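Local structure of adenylate kinase (Thermus thermophilus, 3CM0) at residues Pro64-Leu76 and Phe85-Leu99. The protein catalyses the reversible transfer of the terminal phosphate between ATP and AMP, giving two ADP and helping to balance the cell's adenine nucleotides. Residues are numbered along the deposited sequence; the frame is centred on the assembly and turned at random.
Sequences PDDLILELIREEL and FPRTLAQAEALDRLL
Leu98 lies across Ile72 and Arg73, its CD2 3.7 Å from Ile72 CG2 and its CD1 packed along the aliphatic stem of Arg73, while Leu76 CD1 meets its CG tip to tip. One helical turn back, Leu69 sets its CG 3.8 Å from Ala94 CB; the small alanine admits a leucine between helices 65-75 and 89-99, whose axes cross at -34°. Phe85 closes the apolar layer. With its CG anti to the backbone N (chi1 -171°), the ring reaches helix 65-75, where Ile72 CD1 makes a CH-pi contact over one face and Leu69 CD2 touches the edge.

At the N-terminal end the contact turns polar. Glutamine suits position 91 because its amide offers donor and acceptor at once. Gln91 NE2 gives Asp65 OD1 a nearly straight hydrogen bond (3.1 Å, 171°), in the amide plane but tilted from the carboxylate plane. Gln91 OE1 accepts from Arg87 N nearly end-on and from Thr88 N above the carbonyl plane; together these bonds probably hold the amide's orientation. Cut back to an alanine, Gln91 is likely to leave both N-H groups without their shared acceptor and Asp65 OD1 without its donor. A water donates to Asp65 OD2 and lies against Thr88 OG1; that oxygen accepts from Gln91 N, completing a capping box. Phe85, Arg87 and Gln91 are predicted to bind AMP, so these similarly directed helices, linked through strand 79-83 of the P-loop kinase core, border the probable AMP site.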
loop_
_atom_site.group_PDB
_atom_site.type_symbol
_atom_site.label_atom_id
_atom_site.label_comp_id
_atom_site.label_asym_id
_atom_site.label_seq_id
_atom_site.Cartn_x
_atom_site.Cartn_y
_atom_site.Cartn_z
ATOM N N PRO A 64 16.219 2.901 -7.491
ATOM C CA PRO A 64 16.793 1.986 -6.501
ATOM C C PRO A 64 16.106 2.048 -5.144
ATOM O O PRO A 64 15.621 3.102 -4.711
ATOM C CB PRO A 64 18.257 2.416 -6.435
ATOM C CG PRO A 64 18.163 3.878 -6.706
ATOM C CD PRO A 64 17.214 3.922 -7.875
ATOM N N ASP A 65 16.066 0.912 -4.472
ATOM C CA ASP A 65 15.439 0.869 -3.176
ATOM C C ASP A 65 16.090 1.857 -2.221
ATOM O O ASP A 65 15.414 2.427 -1.380
ATOM C CB ASP A 65 15.536 -0.535 -2.552
ATOM C CG ASP A 65 14.529 -1.508 -3.134
ATOM O OD1 ASP A 65 13.615 -1.066 -3.847
ATOM O OD2 ASP A 65 14.650 -2.724 -2.862
ATOM N N ASP A 66 17.392 2.090 -2.339
ATOM C CA ASP A 66 17.982 2.997 -1.359
ATOM C C ASP A 66 17.449 4.414 -1.459
ATOM O O ASP A 66 17.338 5.134 -0.452
ATOM C CB ASP A 66 19.505 2.948 -1.434
ATOM C CG ASP A 66 20.047 3.415 -2.761
ATOM O OD1 ASP A 66 19.280 3.479 -3.748
ATOM O OD2 ASP A 66 21.263 3.708 -2.811
ATOM N N LEU A 67 17.081 4.820 -2.662
ATOM C CA LEU A 67 16.539 6.156 -2.852
ATOM C C LEU A 67 15.092 6.204 -2.355
ATOM O O LEU A 67 14.657 7.174 -1.751
ATOM C CB LEU A 67 16.629 6.520 -4.337
ATOM C CG LEU A 67 16.151 7.930 -4.655
ATOM C CD1 LEU A 67 16.923 8.909 -3.794
ATOM C CD2 LEU A 67 16.360 8.220 -6.130
ATOM N N ILE A 68 14.327 5.147 -2.606
ATOM C CA ILE A 68 12.948 5.104 -2.133
ATOM C C ILE A 68 12.929 5.169 -0.586
ATOM O O ILE A 68 12.134 5.884 0.002
ATOM C CB ILE A 68 12.277 3.773 -2.581
ATOM C CG1 ILE A 68 12.182 3.748 -4.115
ATOM C CG2 ILE A 68 10.911 3.622 -1.924
ATOM C CD1 ILE A 68 11.615 2.463 -4.661
ATOM N N LEU A 69 13.776 4.379 0.062
ATOM C CA LEU A 69 13.820 4.401 1.521
ATOM C C LEU A 69 14.322 5.767 2.028
ATOM O O LEU A 69 13.881 6.223 3.060
ATOM C CB LEU A 69 14.705 3.269 2.053
ATOM C CG LEU A 69 14.006 1.893 2.249
ATOM C CD1 LEU A 69 13.089 1.985 3.421
ATOM C CD2 LEU A 69 13.230 1.480 0.989
ATOM N N GLU A 70 15.247 6.397 1.300
ATOM C CA GLU A 70 15.716 7.736 1.681
ATOM C C GLU A 70 14.531 8.729 1.657
ATOM O O GLU A 70 14.353 9.542 2.585
ATOM C CB GLU A 70 16.809 8.212 0.717
ATOM C CG GLU A 70 17.145 9.742 0.878
ATOM C CD GLU A 70 17.718 10.061 2.235
ATOM O OE1 GLU A 70 18.401 9.175 2.794
ATOM O OE2 GLU A 70 17.525 11.193 2.744
ATOM N N LEU A 71 13.723 8.665 0.595
ATOM C CA LEU A 71 12.557 9.544 0.488
ATOM C C LEU A 71 11.561 9.288 1.601
ATOM O O LEU A 71 10.940 10.210 2.098
ATOM C CB LEU A 71 11.864 9.374 -0.858
ATOM C CG LEU A 71 12.628 9.941 -2.053
ATOM C CD1 LEU A 71 11.864 9.683 -3.341
ATOM C CD2 LEU A 71 12.856 11.440 -1.846
ATOM N N ILE A 72 11.365 8.018 1.964
ATOM C CA ILE A 72 10.456 7.731 3.058
ATOM C C ILE A 72 11.023 8.313 4.373
ATOM O O ILE A 72 10.275 8.890 5.199
ATOM C CB ILE A 72 10.242 6.198 3.187
ATOM C CG1 ILE A 72 9.457 5.700 1.969
ATOM C CG2 ILE A 72 9.492 5.876 4.500
ATOM C CD1 ILE A 72 9.377 4.140 1.881
ATOM N N ARG A 73 12.331 8.192 4.578
ATOM C CA ARG A 73 12.910 8.754 5.815
ATOM C C ARG A 73 12.678 10.286 5.820
ATOM O O ARG A 73 12.310 10.887 6.850
ATOM C CB ARG A 73 14.420 8.424 5.898
ATOM C CG ARG A 73 15.123 8.925 7.217
ATOM C CD ARG A 73 16.503 8.262 7.479
ATOM N NE ARG A 73 17.519 8.508 6.457
ATOM C CZ ARG A 73 18.678 7.852 6.384
ATOM N NH1 ARG A 73 18.964 6.911 7.272
ATOM N NH2 ARG A 73 19.549 8.132 5.423
ATOM N N GLU A 74 12.888 10.924 4.678
ATOM C CA GLU A 74 12.686 12.398 4.572
ATOM C C GLU A 74 11.242 12.822 4.811
ATOM O O GLU A 74 10.959 13.996 5.124
ATOM C CB GLU A 74 13.111 12.875 3.191
ATOM C CG GLU A 74 14.604 12.688 2.940
ATOM C CD GLU A 74 15.015 13.138 1.541
ATOM O OE1 GLU A 74 14.246 13.906 0.896
ATOM O OE2 GLU A 74 16.124 12.743 1.090
ATOM N N GLU A 75 10.341 11.841 4.642
ATOM C CA GLU A 75 8.894 11.988 4.784
ATOM C C GLU A 75 8.285 11.400 6.040
ATOM O O GLU A 75 7.117 11.667 6.309
ATOM C CB GLU A 75 8.164 11.347 3.591
ATOM C CG GLU A 75 8.386 11.983 2.237
ATOM C CD GLU A 75 7.566 13.240 2.050
ATOM O OE1 GLU A 75 6.351 13.216 2.373
ATOM O OE2 GLU A 75 8.141 14.243 1.581
ATOM N N LEU A 76 9.030 10.607 6.811
ATOM C CA LEU A 76 8.425 10.063 8.016
ATOM C C LEU A 76 8.015 11.309 8.821
ATOM O O LEU A 76 8.622 12.385 8.771
ATOM C CB LEU A 76 9.356 9.254 8.921
ATOM C CG LEU A 76 9.663 7.829 8.475
ATOM C CD1 LEU A 76 10.689 7.228 9.419
ATOM C CD2 LEU A 76 8.416 6.976 8.415
ATOM N N PHE A 85 3.082 0.045 -0.670
ATOM C CA PHE A 85 4.469 -0.174 -0.255
ATOM C C PHE A 85 4.459 -0.838 1.136
ATOM O O PHE A 85 3.652 -0.480 1.985
ATOM C CB PHE A 85 5.248 1.155 -0.199
ATOM C CG PHE A 85 6.718 0.988 0.012
ATOM C CD1 PHE A 85 7.245 0.955 1.290
ATOM C CD2 PHE A 85 7.578 0.836 -1.076
ATOM C CE1 PHE A 85 8.613 0.765 1.500
ATOM C CE2 PHE A 85 8.943 0.645 -0.876
ATOM C CZ PHE A 85 9.458 0.611 0.412
ATOM N N PRO A 86 5.353 -1.828 1.390
ATOM C CA PRO A 86 6.360 -2.363 0.466
ATOM C C PRO A 86 5.756 -3.255 -0.606
ATOM O O PRO A 86 4.637 -3.744 -0.462
ATOM C CB PRO A 86 7.313 -3.158 1.381
ATOM C CG PRO A 86 6.403 -3.716 2.420
ATOM C CD PRO A 86 5.425 -2.496 2.703
ATOM N N ARG A 87 6.511 -3.429 -1.690
ATOM C CA ARG A 87 6.086 -4.287 -2.787
ATOM C C ARG A 87 6.923 -5.564 -2.770
ATOM O O ARG A 87 6.496 -6.587 -3.266
ATOM C CB ARG A 87 6.271 -3.579 -4.140
ATOM C CG ARG A 87 5.324 -2.404 -4.371
ATOM C CD ARG A 87 5.637 -1.708 -5.701
ATOM N NE ARG A 87 6.893 -0.942 -5.695
ATOM C CZ ARG A 87 7.045 0.269 -5.158
ATOM N NH1 ARG A 87 6.032 0.886 -4.566
ATOM N NH2 ARG A 87 8.221 0.879 -5.224
ATOM N N THR A 88 8.119 -5.497 -2.203
ATOM C CA THR A 88 8.993 -6.663 -2.162
ATOM C C THR A 88 9.470 -6.957 -0.759
ATOM O O THR A 88 9.441 -6.110 0.118
ATOM C CB THR A 88 10.253 -6.451 -2.996
ATOM O OG1 THR A 88 11.076 -5.460 -2.345
ATOM C CG2 THR A 88 9.901 -5.948 -4.408
ATOM N N LEU A 89 9.952 -8.171 -0.550
ATOM C CA LEU A 89 10.479 -8.533 0.753
ATOM C C LEU A 89 11.694 -7.684 1.117
ATOM O O LEU A 89 11.879 -7.318 2.258
ATOM C CB LEU A 89 10.853 -10.031 0.718
ATOM C CG LEU A 89 10.911 -10.822 2.011
ATOM C CD1 LEU A 89 9.627 -10.611 2.809
ATOM C CD2 LEU A 89 11.099 -12.352 1.660
ATOM N N ALA A 90 12.525 -7.343 0.147
ATOM C CA ALA A 90 13.707 -6.512 0.430
ATOM C C ALA A 90 13.241 -5.150 0.963
ATOM O O ALA A 90 13.823 -4.587 1.912
ATOM C CB ALA A 90 14.553 -6.307 -0.834
ATOM N N GLN A 91 12.175 -4.633 0.371
ATOM C CA GLN A 91 11.649 -3.339 0.827
ATOM C C GLN A 91 11.014 -3.489 2.215
ATOM O O GLN A 91 11.111 -2.590 3.069
ATOM C CB GLN A 91 10.618 -2.819 -0.195
ATOM C CG GLN A 91 11.234 -2.294 -1.477
ATOM C CD GLN A 91 10.199 -2.156 -2.601
ATOM O OE1 GLN A 91 9.036 -2.449 -2.396
ATOM N NE2 GLN A 91 10.631 -1.713 -3.776
ATOM N N ALA A 92 10.366 -4.626 2.466
ATOM C CA ALA A 92 9.742 -4.830 3.780
ATOM C C ALA A 92 10.821 -4.851 4.837
ATOM O O ALA A 92 10.676 -4.265 5.913
ATOM C CB ALA A 92 8.943 -6.161 3.828
ATOM N N GLU A 93 11.906 -5.575 4.565
ATOM C CA GLU A 93 12.988 -5.633 5.530
ATOM C C GLU A 93 13.635 -4.249 5.780
ATOM O O GLU A 93 13.853 -3.839 6.927
ATOM C CB GLU A 93 14.023 -6.631 5.020
ATOM C CG GLU A 93 13.461 -8.071 5.114
ATOM C CD GLU A 93 14.452 -9.123 4.613
ATOM O OE1 GLU A 93 15.618 -8.738 4.390
ATOM O OE2 GLU A 93 14.071 -10.320 4.465
ATOM N N ALA A 94 13.909 -3.537 4.700
ATOM C CA ALA A 94 14.517 -2.208 4.801
ATOM C C ALA A 94 13.590 -1.261 5.558
ATOM O O ALA A 94 14.036 -0.454 6.371
ATOM C CB ALA A 94 14.806 -1.673 3.414
ATOM N N LEU A 95 12.282 -1.356 5.305
ATOM C CA LEU A 95 11.351 -0.478 6.005
ATOM C C LEU A 95 11.330 -0.789 7.478
ATOM O O LEU A 95 11.251 0.113 8.316
ATOM C CB LEU A 95 9.935 -0.613 5.406
ATOM C CG LEU A 95 8.817 0.175 6.090
ATOM C CD1 LEU A 95 9.201 1.703 6.009
ATOM C CD2 LEU A 95 7.448 -0.056 5.400
ATOM N N ASP A 96 11.406 -2.070 7.849
ATOM C CA ASP A 96 11.390 -2.386 9.273
ATOM C C ASP A 96 12.612 -1.791 9.973
ATOM O O ASP A 96 12.527 -1.326 11.122
ATOM C CB ASP A 96 11.376 -3.899 9.498
ATOM C CG ASP A 96 9.948 -4.474 9.630
ATOM O OD1 ASP A 96 8.935 -3.727 9.552
ATOM O OD2 ASP A 96 9.860 -5.706 9.809
ATOM N N ARG A 97 13.748 -1.829 9.309
ATOM C CA ARG A 97 14.953 -1.227 9.894
ATOM C C ARG A 97 14.763 0.290 10.079
ATOM O O ARG A 97 15.123 0.865 11.122
ATOM C CB ARG A 97 16.157 -1.502 8.996
ATOM C CG ARG A 97 16.484 -3.009 8.860
ATOM C CD ARG A 97 17.886 -3.186 8.273
ATOM N NE ARG A 97 17.915 -2.874 6.843
ATOM C CZ ARG A 97 17.633 -3.746 5.875
ATOM N NH1 ARG A 97 17.299 -4.996 6.179
ATOM N NH2 ARG A 97 17.691 -3.371 4.603
ATOM N N LEU A 98 14.204 0.935 9.062
ATOM C CA LEU A 98 13.935 2.380 9.118
ATOM C C LEU A 98 12.949 2.713 10.246
ATOM O O LEU A 98 13.121 3.690 10.955
ATOM C CB LEU A 98 13.363 2.860 7.759
ATOM C CG LEU A 98 12.959 4.334 7.759
ATOM C CD1 LEU A 98 14.195 5.145 8.167
ATOM C CD2 LEU A 98 12.489 4.757 6.393
ATOM N N LEU A 99 11.875 1.930 10.411
ATOM C CA LEU A 99 10.932 2.228 11.479
ATOM C C LEU A 99 11.617 2.073 12.828
ATOM O O LEU A 99 11.424 2.886 13.753
ATOM C CB LEU A 99 9.723 1.269 11.411
ATOM C CG LEU A 99 8.942 1.378 10.094
ATOM C CD1 LEU A 99 7.837 0.291 10.064
ATOM C CD2 LEU A 99 8.347 2.790 9.948
HETATM O O HOH W 1 13.189 -4.525 -4.049
#